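Local atomic coordinates of polycyclic ketone monooxygenase (Myceliophthora thermophila, PDB entry 5MQ6), a protein that uses FAD and NADPH to insert one oxygen atom beside the carbonyl of ketones, bulky polycyclic ones above all, giving esters or lactones. Residues A[558-572]-A[643-655]. Sequence-based numbering, arbitrary orientation.
Sequences TAEDRVDGDALVEVT and DGSLKGFDISSRA
Arg654, next to the last residue of the chain, is tied to Asp566 by both backbone and side chain, which holds it against the loop entering a two-stranded antiparallel sheet. Its backbone N bonds to Asp566 O, while its guanidinium meets the carboxylate side-on, the planes 30° apart: Arg654 NE lies 2.7 Å from Asp566 OD1 and Arg654 NH2 3.1 Å from Asp566 OD2, each oxygen using its syn lone pair. Asp566 has CG anti to its N (chi1 -156°), which points the carboxylate at the guanidinium, OD1 at its edge, OD2 tilted from its plane. A leucine in place of Arg654 would probably leave the Asp566 carboxylate without its paired charge and Arg193 O without the donor NH1 now supplies.

Strands 567-571 and 649-653 pair through Leu568 with Ser652 and Glu570 with Asp650; the bond from Leu568 N to Ser652 O is almost straight (178°). One face is apolar. Val569 CG1 sits 3.5 Å from Phe649 CD1, and Ile651 lies alongside Val569, reaching with CD1 to within 3.8 Å of Ala559 CB on helix 541-562. Ala559 suits this place because its short side chain lets helix and sheet come close; Val555 of the same helix also touches the Phe649 side chain. On the other face, water 3 lies 2.8 Å from Leu568 O, near Asp650 OD1 and Ser652 OG, and Glu570 turns to Arg499 and Gly523.

At the turn before the second strand, Gly648 takes a positive phi at which a side chain would jam against the preceding carbonyl, and its own O accepts from Thr572 N. Farther along the helix, Arg562, bent at chi3, spans to the loop: its NH1 bonds to Gly644 O at 2.9 Å, on a lone pair in the carbonyl plane, and more weakly to Ser645 O at 3.1 Å.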
ATOM      1  N   THR A 558     -12.977  21.582 -13.103  1.00 15.53           N
ATOM      2  CA  THR A 558     -13.510  21.808 -14.416  1.00 17.09           C
ATOM      3  C   THR A 558     -15.016  21.753 -14.434  1.00 16.54           C
ATOM      4  O   THR A 558     -15.652  22.621 -14.960  1.00 14.87           O
ATOM      5  CB  THR A 558     -12.956  20.819 -15.442  1.00 17.00           C
ATOM      6  OG1 THR A 558     -11.543  20.935 -15.435  1.00 18.42           O
ATOM      7  CG2 THR A 558     -13.413  21.106 -16.861  1.00 19.38           C
ATOM      8  N   ALA A 559     -15.567  20.701 -13.899  1.00 17.00           N
ATOM      9  CA  ALA A 559     -17.003  20.480 -13.889  1.00 16.74           C
ATOM     10  C   ALA A 559     -17.672  21.585 -13.103  1.00 16.96           C
ATOM     11  O   ALA A 559     -18.647  22.187 -13.611  1.00 20.38           O
ATOM     12  CB  ALA A 559     -17.342  19.075 -13.306  1.00 16.66           C
ATOM     13  N   GLU A 560     -17.130  21.921 -11.912  1.00 16.37           N
ATOM     14  CA  GLU A 560     -17.722  22.982 -11.064  1.00 17.28           C
ATOM     15  C   GLU A 560     -17.694  24.309 -11.854  1.00 19.11           C
ATOM     16  O   GLU A 560     -18.645  25.052 -11.825  1.00 17.22           O
ATOM     17  CB  GLU A 560     -16.943  23.162  -9.723  1.00 16.97           C
ATOM     18  CG  GLU A 560     -17.142  21.977  -8.754  1.00 15.42           C
ATOM     19  CD  GLU A 560     -18.580  21.974  -8.162  1.00 17.64           C
ATOM     20  OE1 GLU A 560     -19.040  23.003  -7.591  1.00 22.35           O
ATOM     21  OE2 GLU A 560     -19.292  20.970  -8.295  1.00 18.91           O
ATOM     22  N   ASP A 561     -16.579  24.590 -12.526  1.00 18.46           N
ATOM     23  CA  ASP A 561     -16.462  25.829 -13.255  1.00 17.35           C
ATOM     24  C   ASP A 561     -17.464  25.842 -14.438  1.00 16.89           C
ATOM     25  O   ASP A 561     -18.113  26.836 -14.694  1.00 17.91           O
ATOM     26  CB  ASP A 561     -15.103  26.041 -13.809  1.00 21.59           C
ATOM     27  CG  ASP A 561     -14.061  26.479 -12.772  1.00 27.04           C
ATOM     28  OD1 ASP A 561     -14.373  26.980 -11.660  1.00 33.92           O
ATOM     29  OD2 ASP A 561     -12.864  26.351 -13.115  1.00 33.54           O
ATOM     30  N   ARG A 562     -17.599  24.752 -15.135  1.00 16.92           N
ATOM     31  CA  ARG A 562     -18.534  24.696 -16.237  1.00 18.75           C
ATOM     32  C   ARG A 562     -19.991  24.909 -15.869  1.00 22.72           C
ATOM     33  O   ARG A 562     -20.700  25.575 -16.631  1.00 20.16           O
ATOM     34  CB  ARG A 562     -18.358  23.430 -17.034  1.00 20.74           C
ATOM     35  CG  ARG A 562     -17.134  23.479 -17.940  1.00 21.24           C
ATOM     36  CD  ARG A 562     -16.929  22.205 -18.681  1.00 21.63           C
ATOM     37  NE  ARG A 562     -18.115  21.778 -19.444  1.00 22.85           N
ATOM     38  CZ  ARG A 562     -18.148  20.692 -20.185  1.00 21.86           C
ATOM     39  NH1 ARG A 562     -17.115  19.877 -20.274  1.00 22.04           N
ATOM     40  NH2 ARG A 562     -19.226  20.391 -20.826  1.00 28.70           N
ATOM     41  N   VAL A 563     -20.450  24.394 -14.710  1.00 23.08           N
ATOM     42  CA  VAL A 563     -21.844  24.673 -14.255  1.00 18.11           C
ATOM     43  C   VAL A 563     -22.006  25.874 -13.328  1.00 17.74           C
ATOM     44  O   VAL A 563     -23.098  26.116 -12.741  1.00 19.80           O
ATOM     45  CB  VAL A 563     -22.376  23.424 -13.566  1.00 19.44           C
ATOM     46  CG1 VAL A 563     -22.270  22.225 -14.496  1.00 18.26           C
ATOM     47  CG2 VAL A 563     -21.685  23.163 -12.207  1.00 16.59           C
ATOM     48  N   ASP A 564     -20.939  26.633 -13.149  1.00 17.29           N
ATOM     49  CA  ASP A 564     -20.880  27.699 -12.157  1.00 22.71           C
ATOM     50  C   ASP A 564     -21.326  27.275 -10.725  1.00 23.54           C
ATOM     51  O   ASP A 564     -22.170  27.913 -10.060  1.00 18.02           O
ATOM     52  CB  ASP A 564     -21.694  28.925 -12.605  1.00 24.52           C
ATOM     53  CG  ASP A 564     -21.439  30.111 -11.763  1.00 30.10           C
ATOM     54  OD1 ASP A 564     -20.367  30.257 -11.111  1.00 34.35           O
ATOM     55  OD2 ASP A 564     -22.344  30.928 -11.715  1.00 41.36           O
ATOM     56  N   GLY A 565     -20.665  26.236 -10.263  1.00 22.95           N
ATOM     57  CA  GLY A 565     -20.795  25.717  -8.890  1.00 21.15           C
ATOM     58  C   GLY A 565     -21.916  24.668  -8.839  1.00 19.85           C
ATOM     59  O   GLY A 565     -23.029  24.856  -9.393  1.00 17.15           O
ATOM     60  N   ASP A 566     -21.600  23.569  -8.144  1.00 19.27           N
ATOM     61  CA  ASP A 566     -22.555  22.531  -7.810  1.00 18.83           C
ATOM     62  C   ASP A 566     -22.876  21.623  -8.941  1.00 17.42           C
ATOM     63  O   ASP A 566     -24.023  21.512  -9.403  1.00 13.75           O
ATOM     64  CB  ASP A 566     -23.804  23.092  -7.083  1.00 17.51           C
ATOM     65  CG  ASP A 566     -24.513  22.045  -6.230  1.00 21.11           C
ATOM     66  OD1 ASP A 566     -24.076  20.870  -6.054  1.00 17.64           O
ATOM     67  OD2 ASP A 566     -25.583  22.440  -5.710  1.00 21.36           O
ATOM     68  N   ALA A 567     -21.852  20.855  -9.300  1.00 18.02           N
ATOM     69  CA  ALA A 567     -21.951  19.852 -10.379  1.00 15.93           C
ATOM     70  C   ALA A 567     -22.324  18.488  -9.972  1.00 16.58           C
ATOM     71  O   ALA A 567     -21.982  17.981  -8.845  1.00 16.67           O
ATOM     72  CB  ALA A 567     -20.651  19.842 -11.196  1.00 15.53           C
ATOM     73  N   LEU A 568     -22.964  17.843 -10.940  1.00 16.38           N
ATOM     74  CA  LEU A 568     -23.164  16.442 -10.913  1.00 18.81           C
ATOM     75  C   LEU A 568     -22.342  15.874 -12.051  1.00 18.94           C
ATOM     76  O   LEU A 568     -22.652  16.159 -13.196  1.00 19.75           O
ATOM     77  CB  LEU A 568     -24.660  16.157 -11.072  1.00 20.30           C
ATOM     78  CG  LEU A 568     -25.037  14.685 -10.982  1.00 22.92           C
ATOM     79  CD1 LEU A 568     -24.762  14.148  -9.575  1.00 24.93           C
ATOM     80  CD2 LEU A 568     -26.477  14.472 -11.375  1.00 24.17           C
ATOM     81  N   VAL A 569     -21.380  14.997 -11.729  1.00 16.40           N
ATOM     82  CA  VAL A 569     -20.394  14.534 -12.641  1.00 18.03           C
ATOM     83  C   VAL A 569     -20.394  13.048 -12.641  1.00 20.70           C
ATOM     84  O   VAL A 569     -20.118  12.437 -11.595  1.00 19.23           O
ATOM     85  CB  VAL A 569     -18.980  14.929 -12.131  1.00 21.11           C
ATOM     86  CG1 VAL A 569     -17.947  14.503 -13.150  1.00 23.50           C
ATOM     87  CG2 VAL A 569     -18.901  16.398 -11.937  1.00 19.59           C
ATOM     88  N   GLU A 570     -20.603  12.436 -13.811  1.00 21.54           N
ATOM     89  CA  GLU A 570     -20.798  10.974 -13.883  1.00 19.37           C
ATOM     90  C   GLU A 570     -20.235  10.460 -15.166  1.00 18.99           C
ATOM     91  O   GLU A 570     -20.628  10.926 -16.232  1.00 17.28           O
ATOM     92  CB  GLU A 570     -22.288  10.582 -13.857  1.00 19.05           C
ATOM     93  CG  GLU A 570     -22.443   9.101 -13.605  1.00 18.92           C
ATOM     94  CD  GLU A 570     -23.865   8.612 -13.449  1.00 20.94           C
ATOM     95  OE1 GLU A 570     -24.781   9.424 -13.415  1.00 20.74           O
ATOM     96  OE2 GLU A 570     -24.055   7.402 -13.364  1.00 22.98           O
ATOM     97  N   VAL A 571     -19.266   9.563 -15.080  1.00 18.72           N
ATOM     98  CA  VAL A 571     -18.735   8.953 -16.320  1.00 17.64           C
ATOM     99  C   VAL A 571     -19.863   8.130 -17.044  1.00 16.88           C
ATOM    100  O   VAL A 571     -20.716   7.468 -16.384  1.00 14.36           O
ATOM    101  CB  VAL A 571     -17.518   8.067 -16.095  1.00 17.53           C
ATOM    102  CG1 VAL A 571     -17.807   6.830 -15.265  1.00 17.27           C
ATOM    103  CG2 VAL A 571     -16.879   7.636 -17.439  1.00 18.48           C
ATOM    104  N   THR A 572     -19.831   8.145 -18.358  1.00 16.81           N
ATOM    105  CA  THR A 572     -20.820   7.317 -19.084  1.00 18.40           C
ATOM    106  C   THR A 572     -20.400   5.823 -19.177  1.00 17.68           C
ATOM    107  O   THR A 572     -19.230   5.477 -19.081  1.00 18.07           O
ATOM    108  CB  THR A 572     -21.038   7.842 -20.498  1.00 19.21           C
ATOM    109  OG1 THR A 572     -19.814   7.780 -21.186  1.00 18.66           O
ATOM    110  CG2 THR A 572     -21.500   9.313 -20.491  1.00 21.14           C
ATOM    111  N   ASP A 643      -8.495  20.600 -22.494  1.00 24.73           N
ATOM    112  CA  ASP A 643      -9.418  21.538 -23.075  1.00 27.63           C
ATOM    113  C   ASP A 643     -10.745  21.744 -22.332  1.00 30.22           C
ATOM    114  O   ASP A 643     -11.640  22.402 -22.883  1.00 25.07           O
ATOM    115  CB  ASP A 643      -9.630  21.182 -24.521  1.00 29.89           C
ATOM    116  CG  ASP A 643     -10.424  19.974 -24.694  1.00 29.54           C
ATOM    117  OD1 ASP A 643     -10.873  19.263 -23.764  1.00 33.99           O
ATOM    118  OD2 ASP A 643     -10.539  19.705 -25.852  1.00 33.45           O
ATOM    119  N   GLY A 644     -10.851  21.188 -21.111  1.00 28.95           N
ATOM    120  CA  GLY A 644     -12.045  21.289 -20.302  1.00 23.89           C
ATOM    121  C   GLY A 644     -13.220  20.494 -20.815  1.00 22.20           C
ATOM    122  O   GLY A 644     -14.327  20.586 -20.192  1.00 20.26           O
ATOM    123  N   SER A 645     -13.040  19.705 -21.908  1.00 20.26           N
ATOM    124  CA  SER A 645     -14.191  18.970 -22.485  1.00 19.58           C
ATOM    125  C   SER A 645     -14.688  17.820 -21.594  1.00 18.76           C
ATOM    126  O   SER A 645     -15.829  17.412 -21.679  1.00 18.48           O
ATOM    127  CB  SER A 645     -13.888  18.465 -23.894  1.00 25.18           C
ATOM    128  OG  SER A 645     -12.765  17.594 -23.917  1.00 33.33           O
ATOM    129  N   LEU A 646     -13.801  17.233 -20.780  1.00 20.19           N
ATOM    130  CA  LEU A 646     -14.164  16.128 -19.944  1.00 17.70           C
ATOM    131  C   LEU A 646     -14.863  15.025 -20.704  1.00 18.71           C
ATOM    132  O   LEU A 646     -15.959  14.557 -20.379  1.00 17.73           O
ATOM    133  CB  LEU A 646     -14.968  16.610 -18.762  1.00 17.08           C
ATOM    134  CG  LEU A 646     -14.299  17.479 -17.716  1.00 18.90           C
ATOM    135  CD1 LEU A 646     -15.338  17.748 -16.592  1.00 19.81           C
ATOM    136  CD2 LEU A 646     -13.015  16.964 -17.074  1.00 19.65           C
ATOM    137  N   LYS A 647     -14.211  14.608 -21.752  1.00 21.40           N
ATOM    138  CA  LYS A 647     -14.808  13.710 -22.722  1.00 24.18           C
ATOM    139  C   LYS A 647     -15.217  12.442 -22.034  1.00 24.08           C
ATOM    140  O   LYS A 647     -14.430  11.918 -21.264  1.00 26.97           O
ATOM    141  CB  LYS A 647     -13.797  13.393 -23.840  1.00 27.36           C
ATOM    142  CG  LYS A 647     -14.424  12.426 -24.847  1.00 35.79           C
ATOM    143  CD  LYS A 647     -13.551  12.160 -26.105  1.00 46.07           C
ATOM    144  CE  LYS A 647     -14.200  11.148 -27.049  1.00 52.08           C
ATOM    145  NZ  LYS A 647     -13.166  10.381 -27.829  1.00 61.89           N
ATOM    146  N   GLY A 648     -16.411  11.932 -22.335  1.00 19.63           N
ATOM    147  CA  GLY A 648     -16.897  10.790 -21.601  1.00 20.79           C
ATOM    148  C   GLY A 648     -17.595  11.042 -20.239  1.00 19.28           C
ATOM    149  O   GLY A 648     -18.161  10.118 -19.658  1.00 19.48           O
ATOM    150  N   PHE A 649     -17.622  12.284 -19.732  1.00 19.79           N
ATOM    151  CA  PHE A 649     -18.447  12.577 -18.547  1.00 18.41           C
ATOM    152  C   PHE A 649     -19.771  13.240 -18.918  1.00 19.51           C
ATOM    153  O   PHE A 649     -19.844  14.120 -19.755  1.00 22.36           O
ATOM    154  CB  PHE A 649     -17.733  13.498 -17.573  1.00 16.52           C
ATOM    155  CG  PHE A 649     -16.666  12.851 -16.761  1.00 16.08           C
ATOM    156  CD1 PHE A 649     -16.971  12.198 -15.566  1.00 17.34           C
ATOM    157  CD2 PHE A 649     -15.369  12.904 -17.162  1.00 17.73           C
ATOM    158  CE1 PHE A 649     -15.950  11.597 -14.802  1.00 18.27           C
ATOM    159  CE2 PHE A 649     -14.324  12.293 -16.413  1.00 17.54           C
ATOM    160  CZ  PHE A 649     -14.642  11.642 -15.207  1.00 15.16           C
ATOM    161  N   ASP A 650     -20.828  12.809 -18.265  1.00 18.38           N
ATOM    162  CA  ASP A 650     -22.080  13.515 -18.243  1.00 21.43           C
ATOM    163  C   ASP A 650     -21.935  14.584 -17.139  1.00 20.10           C
ATOM    164  O   ASP A 650     -21.698  14.256 -15.969  1.00 20.39           O
ATOM    165  CB  ASP A 650     -23.175  12.498 -17.951  1.00 27.72           C
ATOM    166  CG  ASP A 650     -24.607  13.097 -18.011  1.00 42.87           C
ATOM    167  OD1 ASP A 650     -24.880  14.278 -17.532  1.00 41.54           O
ATOM    168  OD2 ASP A 650     -25.469  12.334 -18.517  1.00 59.22           O
ATOM    169  N   ILE A 651     -22.052  15.846 -17.510  1.00 19.56           N
ATOM    170  CA  ILE A 651     -21.937  17.000 -16.579  1.00 21.16           C
ATOM    171  C   ILE A 651     -23.307  17.663 -16.586  1.00 21.00           C
ATOM    172  O   ILE A 651     -23.920  17.833 -17.636  1.00 20.79           O
ATOM    173  CB  ILE A 651     -20.941  18.040 -17.151  1.00 22.32           C
ATOM    174  CG1 ILE A 651     -19.550  17.478 -17.338  1.00 27.33           C
ATOM    175  CG2 ILE A 651     -20.827  19.258 -16.326  1.00 23.82           C
ATOM    176  CD1 ILE A 651     -18.885  16.964 -16.091  1.00 27.79           C
ATOM    177  N   SER A 652     -23.745  18.093 -15.444  1.00 20.77           N
ATOM    178  CA  SER A 652     -25.039  18.780 -15.299  1.00 18.81           C
ATOM    179  C   SER A 652     -25.030  19.451 -13.958  1.00 20.77           C
ATOM    180  O   SER A 652     -24.058  19.317 -13.191  1.00 22.19           O
ATOM    181  CB  SER A 652     -26.206  17.830 -15.409  1.00 19.23           C
ATOM    182  OG  SER A 652     -26.172  16.929 -14.304  1.00 21.71           O
ATOM    183  N   SER A 653     -26.070  20.218 -13.661  1.00 20.03           N
ATOM    184  CA  SER A 653     -26.137  20.891 -12.400  1.00 19.37           C
ATOM    185  C   SER A 653     -26.712  19.916 -11.398  1.00 21.03           C
ATOM    186  O   SER A 653     -27.703  19.306 -11.687  1.00 19.62           O
ATOM    187  CB  SER A 653     -27.061  22.035 -12.451  1.00 17.51           C
ATOM    188  OG  SER A 653     -26.925  22.669 -11.219  1.00 19.82           O
ATOM    189  N   ARG A 654     -26.132  19.821 -10.229  1.00 19.58           N
ATOM    190  CA  ARG A 654     -26.642  18.917  -9.202  1.00 19.99           C
ATOM    191  C   ARG A 654     -27.915  19.537  -8.611  1.00 21.94           C
ATOM    192  O   ARG A 654     -28.831  18.831  -8.245  1.00 18.85           O
ATOM    193  CB  ARG A 654     -25.611  18.702  -8.072  1.00 18.05           C
ATOM    194  CG  ARG A 654     -25.986  17.549  -7.106  1.00 19.53           C
ATOM    195  CD  ARG A 654     -25.238  17.608  -5.764  1.00 19.66           C
ATOM    196  NE  ARG A 654     -25.616  18.851  -5.120  1.00 17.46           N
ATOM    197  CZ  ARG A 654     -26.706  19.045  -4.435  1.00 18.37           C
ATOM    198  NH1 ARG A 654     -27.545  18.076  -4.185  1.00 22.55           N
ATOM    199  NH2 ARG A 654     -26.961  20.233  -4.016  1.00 19.66           N
ATOM    200  N   ALA A 655     -27.995  20.844  -8.530  1.00 25.74           N
ATOM    201  CA  ALA A 655     -29.198  21.426  -8.037  1.00 32.90           C
ATOM    202  C   ALA A 655     -29.764  22.384  -9.030  1.00 40.72           C
ATOM    203  O   ALA A 655     -30.862  22.857  -8.740  1.00 39.55           O
ATOM    204  CB  ALA A 655     -28.906  22.094  -6.725  1.00 36.79           C
ATOM    205  OXT ALA A 655     -29.180  22.705 -10.103  1.00 40.13           O
TER
HETATM  206  O   HOH W   1     -19.171  17.744 -22.349  1.00 28.76           O
HETATM  207  O   HOH W   2     -24.859  24.525 -11.197  1.00 16.78           O
HETATM  208  O   HOH W   3     -24.418  14.681 -14.727  1.00 21.17           O